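Local coordinates for phage-like element PBSX protein XepA (Bacillus subtilis, PDB 6IA5), which is of unknown function but forms pentamers and belongs to a prophage lytic cassette, although it does not seem to take part in host cell lysis, at the interface of chains A and B. Numbering follows the deposited sequence. Chains: chain A/B, Phage-like element PBSX protein XepA.

Contact 1: the interface of chains A and B. Residues chain A 75, 104-106; chain B 88.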
# COMPACT_ATOMS: atom_id res chain seq x y z
N TYR A 75 15.28 33.74 8.99
CA TYR A 75 14.49 34.91 8.67
C TYR A 75 15.44 36.10 8.61
O TYR A 75 16.17 36.33 9.56
CB TYR A 75 13.39 35.12 9.72
CG TYR A 75 12.49 36.27 9.38
CD1 TYR A 75 12.83 37.57 9.73
CD2 TYR A 75 11.33 36.06 8.63
CE1 TYR A 75 12.03 38.64 9.35
CE2 TYR A 75 10.50 37.11 8.30
CZ TYR A 75 10.85 38.40 8.65
OH TYR A 75 10.05 39.45 8.30
N GLY A 104 12.51 38.82 3.94
CA GLY A 104 11.28 38.95 4.68
C GLY A 104 10.37 37.71 4.63
O GLY A 104 9.17 37.84 4.89
N VAL A 105 10.93 36.54 4.30
CA VAL A 105 10.15 35.31 4.18
C VAL A 105 10.79 34.24 5.07
O VAL A 105 11.93 33.83 4.81
CB VAL A 105 10.10 34.86 2.70
CG1 VAL A 105 9.48 33.46 2.55
CG2 VAL A 105 9.32 35.88 1.84
N LEU A 106 10.08 33.79 6.11
CA LEU A 106 10.60 32.68 6.90
C LEU A 106 10.85 31.49 5.98
O LEU A 106 9.98 31.10 5.21
CB LEU A 106 9.67 32.29 8.05
CG LEU A 106 10.17 31.09 8.88
CD1 LEU A 106 11.40 31.47 9.68
CD2 LEU A 106 9.08 30.54 9.77
N ASP B 88 4.39 37.05 7.44
CA ASP B 88 5.84 37.08 7.57
C ASP B 88 6.31 38.36 8.27
O ASP B 88 7.44 38.39 8.75
CB ASP B 88 6.54 36.80 6.24
CG ASP B 88 6.89 35.33 6.14
OD1 ASP B 88 7.32 34.75 7.17
OD2 ASP B 88 6.70 34.75 5.05
O HOH W 1 7.26 32.14 4.93
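B:Asp88, a loop residue, lies against a stretch of chain A made by A:Tyr75 and the segment A:Gly104 to A:Leu106, and 76 Å² of its surface is hidden there. The tight part is polar. The phenol hydroxyl OH of A:Tyr75 donates to the backbone O of B:Asp88 at 2.8 Å, arriving from above the carbonyl plane. The tyrosine ring extends from strand 69-76 with CG anti to the backbone N (chi1 -176°), and it runs alongside B:Asp88 the opposite way, ring and carboxylate planes 43° apart. The carboxylate turns the other way, toward the chain A backbone. A:Leu106 N donates to OD1 of B:Asp88 at 3.1 Å in a nearly straight bond (167° at H) that meets the oxygen from well above the carboxylate plane. Beside this bond, B:Asp88 OD2 lies 3.6 Å from A:Val105 CA. The looser side is bridged by water 1, which stands 2.7 Å from B:Asp88 OD2 and 2.9 Å from A:Leu106 O, so the second carboxylate oxygen reaches the same leucine indirectly. Backbone and carboxylate of one residue are thus both engaged, which probably helps hold the B:Asp88 loop on the neighbouring subunit and set the register of adjacent subunits in the pentamer.

Contact 2: the interface of chains A and B. Residues chain A 17, 19, 29, 31; chain B 8, 18, 31-32.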
# COMPACT_ATOMS: atom_id res chain seq x y z
N GLY A 17 3.68 20.68 40.08
CA GLY A 17 4.07 19.69 39.08
C GLY A 17 3.92 20.27 37.69
O GLY A 17 3.07 21.14 37.48
N VAL A 19 2.32 19.61 35.09
CA VAL A 19 1.20 18.80 34.64
C VAL A 19 0.05 19.73 34.26
O VAL A 19 0.06 20.92 34.59
CB VAL A 19 0.74 17.77 35.68
CG1 VAL A 19 1.85 16.79 36.03
CG2 VAL A 19 0.16 18.42 36.95
N PHE A 29 -4.27 14.04 36.11
CA PHE A 29 -3.16 14.90 35.72
C PHE A 29 -2.37 14.24 34.58
O PHE A 29 -2.29 13.03 34.50
CB PHE A 29 -2.23 15.15 36.92
CG PHE A 29 -1.80 13.87 37.60
CD1 PHE A 29 -0.71 13.14 37.15
CD2 PHE A 29 -2.56 13.34 38.64
CE1 PHE A 29 -0.38 11.93 37.73
CE2 PHE A 29 -2.20 12.15 39.26
CZ PHE A 29 -1.12 11.42 38.79
N THR A 31 1.43 15.00 32.14
CA THR A 31 2.61 15.81 31.88
C THR A 31 2.70 16.13 30.39
O THR A 31 2.87 15.23 29.56
CB THR A 31 3.88 15.07 32.34
OG1 THR A 31 3.76 14.81 33.75
CG2 THR A 31 5.17 15.80 32.03
N PHE B 8 -1.53 14.05 43.57
CA PHE B 8 -0.47 13.11 43.23
C PHE B 8 -0.46 11.96 44.23
O PHE B 8 -0.51 12.20 45.44
CB PHE B 8 0.89 13.80 43.19
CG PHE B 8 1.01 14.85 42.11
CD1 PHE B 8 0.49 14.62 40.84
CD2 PHE B 8 1.65 16.06 42.37
CE1 PHE B 8 0.60 15.60 39.85
CE2 PHE B 8 1.77 17.02 41.37
CZ PHE B 8 1.25 16.79 40.11
N ALA B 18 3.99 12.44 39.78
CA ALA B 18 2.91 12.53 38.80
C ALA B 18 2.85 11.21 38.02
O ALA B 18 3.08 11.19 36.81
CB ALA B 18 3.12 13.73 37.89
N THR B 31 4.54 7.45 34.35
CA THR B 31 4.16 8.85 34.24
C THR B 31 3.24 9.04 33.02
O THR B 31 3.65 8.82 31.88
CB THR B 31 5.41 9.73 34.04
OG1 THR B 31 6.27 9.54 35.16
CG2 THR B 31 5.11 11.20 33.84
N PRO B 32 1.96 9.46 33.23
CA PRO B 32 1.09 9.80 32.10
C PRO B 32 1.59 11.06 31.40
O PRO B 32 1.85 12.06 32.07
CB PRO B 32 -0.27 10.13 32.75
CG PRO B 32 -0.18 9.42 34.09
CD PRO B 32 1.28 9.56 34.53
O HOH W 2 2.21 12.90 34.69
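The backbone O of B:Pro32 accepts from A:Thr31 N at 3.0 Å, in an almost straight bond (175° at H), and also meets water 2 at 2.8 Å. That water lies 2.6 Å from the hydroxyl OG1 of A:Thr31 and further contacts B:Ala18 O, so it ties one threonine to two separate segments of chain B. With OG1 beside the backbone N and anti to the carbonyl carbon (chi1 -60°), the hydroxyl is placed next to the direct bond, and amide and hydroxyl of A:Thr31 serve the same neighbour. Next to this polar cluster lies an aromatic one. The ring of A:Phe29 presents a face to the edge of B:Phe8, with the planes 82° apart and the centroids 5.0 Å apart; B:Phe8 CD1 sits over the centre of that face. The CE1 corner of A:Phe29 packs against the backbone of B:Ala18, while water 2 lies at the ring's edge, in its plane, where the apolar and polar parts meet. This patch joins strand 28-35 and the N-terminal segment of chain A to the same elements of chain B in the pentamer. Farther along B:Phe8, the ring atom CZ touches the methyl CG2 of A:Val19 at 3.7 Å.

Contact 3: the interface of chains A and B. Residues chain A 148, 152, 154, 156; chain B 148, 154-156.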
# COMPACT_ATOMS: atom_id res chain seq x y z
N VAL A 148 1.01 -0.07 13.90
CA VAL A 148 -0.11 0.64 13.28
C VAL A 148 -1.38 -0.17 13.49
O VAL A 148 -1.40 -1.38 13.26
CB VAL A 148 0.17 0.87 11.78
CG1 VAL A 148 -1.08 1.34 11.04
CG2 VAL A 148 1.34 1.83 11.59
N THR A 152 -8.50 -0.31 11.10
CA THR A 152 -8.96 0.47 9.97
C THR A 152 -7.95 0.35 8.83
O THR A 152 -6.75 0.52 9.03
CB THR A 152 -9.30 1.91 10.38
OG1 THR A 152 -8.68 2.18 11.65
CG2 THR A 152 -10.78 2.18 10.47
N LEU A 154 -5.72 1.49 5.84
CA LEU A 154 -5.18 2.77 5.42
C LEU A 154 -5.68 3.07 4.01
O LEU A 154 -5.71 2.20 3.15
CB LEU A 154 -3.65 2.68 5.45
CG LEU A 154 -3.07 2.28 6.81
CD1 LEU A 154 -1.56 2.19 6.79
CD2 LEU A 154 -3.57 3.19 7.93
N ILE A 156 -4.70 4.58 0.61
CA ILE A 156 -3.41 4.70 -0.06
C ILE A 156 -3.63 5.36 -1.41
O ILE A 156 -4.73 5.34 -1.96
CB ILE A 156 -2.65 3.36 -0.15
CG1 ILE A 156 -3.41 2.29 -0.94
CG2 ILE A 156 -2.22 2.88 1.22
CD1 ILE A 156 -3.15 2.35 -2.42
N VAL B 148 7.82 0.98 11.75
CA VAL B 148 6.55 0.27 11.75
C VAL B 148 6.81 -1.23 11.84
O VAL B 148 7.64 -1.75 11.10
CB VAL B 148 5.71 0.62 10.51
CG1 VAL B 148 4.45 -0.25 10.45
CG2 VAL B 148 5.33 2.10 10.52
N LEU B 154 -0.09 -4.37 6.83
CA LEU B 154 -1.12 -3.36 6.99
C LEU B 154 -2.25 -3.67 6.01
O LEU B 154 -1.99 -3.98 4.85
CB LEU B 154 -0.51 -1.99 6.69
CG LEU B 154 0.76 -1.64 7.47
CD1 LEU B 154 1.24 -0.24 7.11
CD2 LEU B 154 0.51 -1.76 8.97
N GLN B 155 -3.50 -3.58 6.48
CA GLN B 155 -4.66 -3.61 5.61
C GLN B 155 -4.79 -2.26 4.92
O GLN B 155 -4.77 -1.23 5.58
CB GLN B 155 -5.90 -3.84 6.45
CG GLN B 155 -5.87 -5.17 7.17
CD GLN B 155 -6.54 -6.18 6.27
OE1 GLN B 155 -7.63 -5.93 5.75
NE2 GLN B 155 -5.90 -7.32 6.08
N ILE B 156 -4.89 -2.28 3.59
CA ILE B 156 -5.00 -1.05 2.83
C ILE B 156 -6.26 -1.13 1.98
O ILE B 156 -6.73 -2.22 1.65
CB ILE B 156 -3.73 -0.70 2.01
CG1 ILE B 156 -3.39 -1.74 0.95
CG2 ILE B 156 -2.55 -0.42 2.93
CD1 ILE B 156 -4.08 -1.48 -0.35
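A:Leu154 and B:Leu154 meet through their CD1 methyls, 3.7 Å apart, with the side chains crossing obliquely. The other methyl of B:Leu154, CD2, reaches A:Val148 instead, 3.9 Å from CB, with the two side chains set nearly perpendicular; the two methyls of B:Leu154 therefore serve two different residues of chain A. On one flank A:Val148 CG2 packs on B:Val148 CG1 at 3.9 Å. On the other flank the isoleucines pair through their branch methyls, A:Ile156 CG2 lying 3.7 Å from B:Ile156 CG2. The result is an apolar seam of valine, leucine and isoleucine side chains from the two subunits, running from the ends of strands 144-148 into strands 154-158. Outside the side chains, the backbone sets the register: A:Leu154 N donates to B:Gln155 O at 2.9 Å (156° at H), within a parallel bridge that pairs A:Leu154 with B:Ile156. Strands 154-158 of neighbouring subunits thus join in a parallel arrangement offset by two residues, which probably helps link neighbouring copies in the pentamer. In both isoleucines CG1 stands between the backbone N and the carbonyl carbon (chi1 61° in chain A), which turns CG2 toward the partner, while B:Ile156 CD1 touches A:Ile156 CG1 at 3.9 Å.

The three contacts are widely separated parts of one A-B interface: the C-alpha centres of contact 1 lie about 38 Å from those of both contact 2 and contact 3, and contacts 2 and 3 are about 33 Å apart. They share no residue. Contact 1 uses loops and strand 69-76, contact 2 the N-terminal segment and strand 28-35, and contact 3 strands 144-148 and 154-158. Residues 31, 148, 154 and 156 appear from both subunits, yet the interface is not an exact two-fold. Repeated round the five-subunit assembly, such spread attachments would probably limit tilting and rotation between neighbours.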